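Local structure of diguanylate cyclase (Xanthomonas campestris pv. campestris, 5H5O) at residues A[19-30]-A[81-92]. The protein binds cyclic GMP through its cyclic nucleotide-binding domain and, as a whole, is probably a GGDEF-type diguanylate cyclase making cyclic di-GMP from GTP. Numbering follows the deposited sequence.
Sequences RMREIAAGQALF and GASASVDSRLIE
The guanidinium of Arg-21 carries the Glu-92 carboxylate at its edge and the Arg-19 guanidinium over one face, with Arg-19 NE 3.5 Å above its plane. NE and NH2 of Arg-21 grip Glu-92 side-on in a salt bridge, NE to OE1 and NH2 to OE2, each 2.9 Å. Both come from above the carboxylate plane, the two planes 37° apart. A bend at chi3 (-50°) turns the Arg-19 guanidinium to Met-20 O, which NE and NH2 both bond near the guanidinium plane, holding that group's orientation over Arg-21. The Phe-30 ring takes Ala-82 CB over one face in a CH-pi contact, 3.7 Å from CB to the ring centroid; chi1 of 55° brings the ring over Ala-82. Arg-78 adds a cation-pi contact to this ring, which also touches the bound cyclic GMP. Between these ends, Leu-29 CD2 meets Leu-90 CD1 tip to tip at 3.7 Å, and Ile-23 CD1 lies 3.7 Å from Ala-84 CB. At the corner Asp-87 OD1 accepts a 2.9 Å hydrogen bond from Ala-25 N, inside the type II turn Ala-24 to Gln-27. Strand 19-23 pairs antiparallel with 88-92, and 28-30 with 81-84, where Leu-29 and Phe-30 both face Ala-82 in a classic beta bulge. The two paired segments thus pass together from one four-stranded antiparallel sheet to the other, as in the beta roll of the cyclic nucleotide-binding domain, a member of the cupin clan.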
ATOM      1  N   ARG A  19      -9.636   1.540  20.245  1.00 30.17           N
ATOM      2  CA  ARG A  19     -10.599   2.084  21.190  1.00 30.84           C
ATOM      3  C   ARG A  19     -11.612   2.972  20.486  1.00 30.51           C
ATOM      4  O   ARG A  19     -11.493   3.249  19.296  1.00 30.60           O
ATOM      5  CB  ARG A  19      -9.895   2.858  22.293  1.00 30.87           C
ATOM      6  CG  ARG A  19      -8.942   3.902  21.782  1.00 29.81           C
ATOM      7  CD  ARG A  19      -8.823   4.983  22.799  1.00 38.57           C
ATOM      8  NE  ARG A  19     -10.157   5.421  23.198  1.00 50.48           N
ATOM      9  CZ  ARG A  19     -10.448   5.971  24.372  1.00 46.91           C
ATOM     10  NH1 ARG A  19      -9.492   6.158  25.276  1.00 45.30           N
ATOM     11  NH2 ARG A  19     -11.694   6.334  24.634  1.00 40.28           N
HETATM   12  N   MSE A  20     -12.617   3.416  21.224  1.00 19.86           N
HETATM   13  CA  MSE A  20     -13.694   4.204  20.624  1.00 23.30           C
HETATM   14  C   MSE A  20     -13.488   5.665  20.951  1.00 19.32           C
HETATM   15  O   MSE A  20     -12.919   6.016  21.987  1.00 22.79           O
HETATM   16  CB  MSE A  20     -15.072   3.743  21.133  1.00 27.05           C
HETATM   17  CG  MSE A  20     -15.337   2.250  20.947  1.00 32.62           C
HETATM   18 SE   MSE A  20     -15.079   1.661  19.100  0.42 30.11          SE
HETATM   19  CE  MSE A  20     -16.423   2.787  18.286  1.00 15.89           C
ATOM     20  N   ARG A  21     -13.985   6.516  20.074  1.00 21.10           N
ATOM     21  CA  ARG A  21     -13.770   7.943  20.200  1.00 29.88           C
ATOM     22  C   ARG A  21     -15.031   8.642  19.716  1.00 31.77           C
ATOM     23  O   ARG A  21     -15.522   8.374  18.617  1.00 33.04           O
ATOM     24  CB  ARG A  21     -12.550   8.346  19.357  1.00 38.79           C
ATOM     25  CG  ARG A  21     -11.780   9.554  19.859  1.00 39.73           C
ATOM     26  CD  ARG A  21     -11.265   9.371  21.282  1.00 32.87           C
ATOM     27  NE  ARG A  21      -9.912   8.820  21.382  1.00 24.18           N
ATOM     28  CZ  ARG A  21      -9.218   8.784  22.521  1.00 26.46           C
ATOM     29  NH1 ARG A  21      -9.751   9.273  23.635  1.00 30.51           N
ATOM     30  NH2 ARG A  21      -7.996   8.270  22.565  1.00 24.29           N
ATOM     31  N   GLU A  22     -15.572   9.520  20.548  1.00 25.16           N
ATOM     32  CA  GLU A  22     -16.726  10.309  20.148  1.00 22.79           C
ATOM     33  C   GLU A  22     -16.237  11.650  19.682  1.00 30.20           C
ATOM     34  O   GLU A  22     -15.284  12.194  20.230  1.00 37.89           O
ATOM     35  CB  GLU A  22     -17.695  10.489  21.318  1.00 30.54           C
ATOM     36  CG  GLU A  22     -18.433   9.218  21.677  1.00 43.73           C
ATOM     37  CD  GLU A  22     -19.177   9.320  22.989  1.00 55.10           C
ATOM     38  OE1 GLU A  22     -19.426  10.455  23.449  1.00 54.22           O
ATOM     39  OE2 GLU A  22     -19.507   8.256  23.560  1.00 61.07           O
ATOM     40  N   ILE A  23     -16.862  12.186  18.650  1.00 25.68           N
ATOM     41  CA  ILE A  23     -16.467  13.498  18.207  1.00 23.80           C
ATOM     42  C   ILE A  23     -17.686  14.308  17.797  1.00 23.65           C
ATOM     43  O   ILE A  23     -18.546  13.838  17.050  1.00 28.20           O
ATOM     44  CB  ILE A  23     -15.333  13.442  17.133  1.00 26.73           C
ATOM     45  CG1 ILE A  23     -14.962  14.851  16.675  1.00 24.70           C
ATOM     46  CG2 ILE A  23     -15.682  12.515  15.961  1.00 19.31           C
ATOM     47  CD1 ILE A  23     -14.123  14.863  15.413  1.00 36.22           C
ATOM     48  N   ALA A  24     -17.789  15.513  18.341  1.00 33.30           N
ATOM     49  CA  ALA A  24     -18.982  16.327  18.120  1.00 34.67           C
ATOM     50  C   ALA A  24     -19.010  16.927  16.720  1.00 33.72           C
ATOM     51  O   ALA A  24     -17.962  17.123  16.092  1.00 39.75           O
ATOM     52  CB  ALA A  24     -19.093  17.432  19.192  1.00 32.85           C
ATOM     53  N   ALA A  25     -20.220  17.209  16.244  1.00 32.95           N
ATOM     54  CA  ALA A  25     -20.440  17.950  15.010  1.00 29.29           C
ATOM     55  C   ALA A  25     -19.600  19.224  14.974  1.00 40.11           C
ATOM     56  O   ALA A  25     -19.617  20.012  15.913  1.00 44.57           O
ATOM     57  CB  ALA A  25     -21.912  18.293  14.876  1.00 32.30           C
ATOM     58  N   GLY A  26     -18.853  19.417  13.892  1.00 40.66           N
ATOM     59  CA  GLY A  26     -18.048  20.613  13.735  1.00 33.03           C
ATOM     60  C   GLY A  26     -16.635  20.511  14.273  1.00 38.08           C
ATOM     61  O   GLY A  26     -15.794  21.348  13.962  1.00 38.02           O
ATOM     62  N   GLN A  27     -16.354  19.483  15.068  1.00 40.85           N
ATOM     63  CA  GLN A  27     -15.029  19.345  15.667  1.00 30.28           C
ATOM     64  C   GLN A  27     -13.990  18.771  14.711  1.00 31.02           C
ATOM     65  O   GLN A  27     -14.270  17.865  13.931  1.00 29.12           O
ATOM     66  CB  GLN A  27     -15.089  18.468  16.917  1.00 37.78           C
ATOM     67  CG  GLN A  27     -16.046  18.964  17.978  1.00 37.05           C
ATOM     68  CD  GLN A  27     -15.785  20.405  18.384  1.00 55.91           C
ATOM     69  OE1 GLN A  27     -14.667  20.767  18.763  1.00 57.91           O
ATOM     70  NE2 GLN A  27     -16.823  21.241  18.307  1.00 63.95           N
ATOM     71  N   ALA A  28     -12.774  19.293  14.799  1.00 34.55           N
ATOM     72  CA  ALA A  28     -11.675  18.758  14.022  1.00 39.24           C
ATOM     73  C   ALA A  28     -11.095  17.545  14.742  1.00 38.54           C
ATOM     74  O   ALA A  28     -10.995  17.531  15.975  1.00 37.89           O
ATOM     75  CB  ALA A  28     -10.614  19.823  13.823  1.00 37.50           C
ATOM     76  N   LEU A  29     -10.742  16.524  13.969  1.00 28.60           N
ATOM     77  CA  LEU A  29     -10.039  15.359  14.485  1.00 31.10           C
ATOM     78  C   LEU A  29      -8.536  15.582  14.326  1.00 35.06           C
ATOM     79  O   LEU A  29      -7.746  15.334  15.247  1.00 27.44           O
ATOM     80  CB  LEU A  29     -10.471  14.110  13.725  1.00 34.66           C
ATOM     81  CG  LEU A  29      -9.844  12.791  14.163  1.00 29.98           C
ATOM     82  CD1 LEU A  29     -10.284  12.459  15.586  1.00 31.05           C
ATOM     83  CD2 LEU A  29     -10.230  11.674  13.178  1.00 26.27           C
ATOM     84  N   PHE A  30      -8.151  16.054  13.144  1.00 27.52           N
ATOM     85  CA  PHE A  30      -6.791  16.516  12.915  1.00 29.00           C
ATOM     86  C   PHE A  30      -6.687  17.479  11.729  1.00 34.41           C
ATOM     87  O   PHE A  30      -7.580  17.540  10.872  1.00 29.95           O
ATOM     88  CB  PHE A  30      -5.801  15.350  12.756  1.00 34.01           C
ATOM     89  CG  PHE A  30      -6.173  14.359  11.687  1.00 23.82           C
ATOM     90  CD1 PHE A  30      -5.997  14.656  10.347  1.00 24.47           C
ATOM     91  CD2 PHE A  30      -6.658  13.119  12.029  1.00 23.82           C
ATOM     92  CE1 PHE A  30      -6.325  13.743   9.373  1.00 24.67           C
ATOM     93  CE2 PHE A  30      -6.973  12.201  11.069  1.00 25.77           C
ATOM     94  CZ  PHE A  30      -6.808  12.508   9.732  1.00 30.48           C
ATOM     95  N   GLY A  81      -7.113  17.494   6.180  1.00 22.87           N
ATOM     96  CA  GLY A  81      -7.713  17.773   7.465  1.00 26.44           C
ATOM     97  C   GLY A  81      -8.945  16.893   7.625  1.00 28.27           C
ATOM     98  O   GLY A  81      -9.665  16.625   6.649  1.00 23.93           O
ATOM     99  N   ALA A  82      -9.176  16.422   8.847  1.00 24.52           N
ATOM    100  CA  ALA A  82     -10.343  15.588   9.140  1.00 25.72           C
ATOM    101  C   ALA A  82     -11.214  16.266  10.181  1.00 24.95           C
ATOM    102  O   ALA A  82     -10.701  16.781  11.179  1.00 25.45           O
ATOM    103  CB  ALA A  82      -9.902  14.187   9.616  1.00 27.53           C
ATOM    104  N   SER A  83     -12.529  16.266   9.949  1.00 27.85           N
ATOM    105  CA  SER A  83     -13.461  16.944  10.837  1.00 27.04           C
ATOM    106  C   SER A  83     -14.856  16.320  10.774  1.00 24.71           C
ATOM    107  O   SER A  83     -15.257  15.723   9.771  1.00 23.83           O
ATOM    108  CB  SER A  83     -13.516  18.451  10.534  1.00 31.57           C
ATOM    109  OG  SER A  83     -14.298  18.722   9.378  1.00 30.17           O
ATOM    110  N   ALA A  84     -15.584  16.423  11.875  1.00 29.61           N
ATOM    111  CA  ALA A  84     -16.877  15.760  11.966  1.00 34.97           C
ATOM    112  C   ALA A  84     -17.968  16.650  11.378  1.00 37.90           C
ATOM    113  O   ALA A  84     -18.116  17.815  11.755  1.00 37.34           O
ATOM    114  CB  ALA A  84     -17.191  15.356  13.410  1.00 31.89           C
ATOM    115  N   SER A  85     -18.720  16.094  10.437  1.00 32.65           N
ATOM    116  CA  SER A  85     -19.808  16.826   9.810  1.00 39.36           C
ATOM    117  C   SER A  85     -20.976  16.875  10.782  1.00 41.51           C
ATOM    118  O   SER A  85     -21.632  17.899  10.946  1.00 41.20           O
ATOM    119  CB  SER A  85     -20.216  16.133   8.511  1.00 36.89           C
ATOM    120  OG  SER A  85     -21.260  16.834   7.880  1.00 53.27           O
ATOM    121  N   VAL A  86     -21.224  15.739  11.416  1.00 41.79           N
ATOM    122  CA  VAL A  86     -22.285  15.589  12.392  1.00 36.91           C
ATOM    123  C   VAL A  86     -21.649  14.845  13.547  1.00 39.82           C
ATOM    124  O   VAL A  86     -20.491  14.444  13.439  1.00 47.97           O
ATOM    125  CB  VAL A  86     -23.429  14.764  11.813  1.00 33.32           C
ATOM    126  CG1 VAL A  86     -24.113  15.538  10.666  1.00 29.74           C
ATOM    127  CG2 VAL A  86     -22.915  13.405  11.319  1.00 24.32           C
ATOM    128  N   ASP A  87     -22.371  14.686  14.651  1.00 29.54           N
ATOM    129  CA  ASP A  87     -21.861  13.912  15.779  1.00 30.29           C
ATOM    130  C   ASP A  87     -21.444  12.546  15.245  1.00 26.97           C
ATOM    131  O   ASP A  87     -22.210  11.878  14.565  1.00 22.98           O
ATOM    132  CB  ASP A  87     -22.937  13.735  16.861  1.00 33.89           C
ATOM    133  CG  ASP A  87     -23.135  14.982  17.727  1.00 42.41           C
ATOM    134  OD1 ASP A  87     -22.585  16.066  17.424  1.00 35.44           O
ATOM    135  OD2 ASP A  87     -23.860  14.865  18.736  1.00 45.52           O
ATOM    136  N   SER A  88     -20.226  12.128  15.544  1.00 29.06           N
ATOM    137  CA  SER A  88     -19.722  10.905  14.947  1.00 21.76           C
ATOM    138  C   SER A  88     -19.050  10.026  15.977  1.00 23.51           C
ATOM    139  O   SER A  88     -18.632  10.494  17.035  1.00 23.00           O
ATOM    140  CB  SER A  88     -18.730  11.241  13.825  1.00 22.87           C
ATOM    141  OG  SER A  88     -19.410  11.787  12.719  1.00 27.46           O
ATOM    142  N   ARG A  89     -18.942   8.743  15.669  1.00 20.18           N
ATOM    143  CA  ARG A  89     -18.187   7.845  16.532  1.00 17.46           C
ATOM    144  C   ARG A  89     -17.208   7.094  15.656  1.00 16.84           C
ATOM    145  O   ARG A  89     -17.538   6.716  14.529  1.00 22.24           O
ATOM    146  CB  ARG A  89     -19.100   6.859  17.258  1.00 18.43           C
ATOM    147  CG  ARG A  89     -19.983   7.460  18.325  1.00 27.21           C
ATOM    148  CD  ARG A  89     -20.921   6.395  18.846  1.00 30.77           C
ATOM    149  NE  ARG A  89     -21.372   6.681  20.195  1.00 52.01           N
ATOM    150  CZ  ARG A  89     -22.284   5.964  20.839  1.00 48.14           C
ATOM    151  NH1 ARG A  89     -22.836   4.917  20.242  1.00 36.49           N
ATOM    152  NH2 ARG A  89     -22.643   6.301  22.072  1.00 54.21           N
ATOM    153  N   LEU A  90     -16.010   6.874  16.193  1.00 27.37           N
ATOM    154  CA  LEU A  90     -14.902   6.319  15.438  1.00 20.87           C
ATOM    155  C   LEU A  90     -14.232   5.204  16.204  1.00 26.03           C
ATOM    156  O   LEU A  90     -14.185   5.228  17.437  1.00 24.27           O
ATOM    157  CB  LEU A  90     -13.854   7.400  15.184  1.00 22.82           C
ATOM    158  CG  LEU A  90     -14.266   8.739  14.570  1.00 22.50           C
ATOM    159  CD1 LEU A  90     -13.068   9.659  14.454  1.00 21.63           C
ATOM    160  CD2 LEU A  90     -14.873   8.537  13.207  1.00 21.11           C
ATOM    161  N   ILE A  91     -13.703   4.227  15.472  1.00 24.87           N
ATOM    162  CA  ILE A  91     -12.668   3.360  16.034  1.00 25.09           C
ATOM    163  C   ILE A  91     -11.325   4.053  15.827  1.00 26.72           C
ATOM    164  O   ILE A  91     -10.979   4.449  14.710  1.00 20.10           O
ATOM    165  CB  ILE A  91     -12.618   1.991  15.344  1.00 29.44           C
ATOM    166  CG1 ILE A  91     -13.922   1.220  15.596  1.00 23.97           C
ATOM    167  CG2 ILE A  91     -11.382   1.184  15.818  1.00 21.27           C
ATOM    168  CD1 ILE A  91     -14.191   0.182  14.525  1.00 21.73           C
ATOM    169  N   GLU A  92     -10.584   4.227  16.912  1.00 24.71           N
ATOM    170  CA  GLU A  92      -9.243   4.786  16.842  1.00 22.95           C
ATOM    171  C   GLU A  92      -8.214   3.680  17.080  1.00 29.69           C
ATOM    172  O   GLU A  92      -8.218   3.029  18.123  1.00 23.18           O
ATOM    173  CB  GLU A  92      -9.094   5.898  17.865  1.00 23.23           C
ATOM    174  CG  GLU A  92      -7.715   6.525  17.961  1.00 38.36           C
ATOM    175  CD  GLU A  92      -7.665   7.606  19.030  1.00 36.51           C
ATOM    176  OE1 GLU A  92      -8.382   8.618  18.902  1.00 39.23           O
ATOM    177  OE2 GLU A  92      -6.911   7.436  20.003  1.00 39.61           O
TER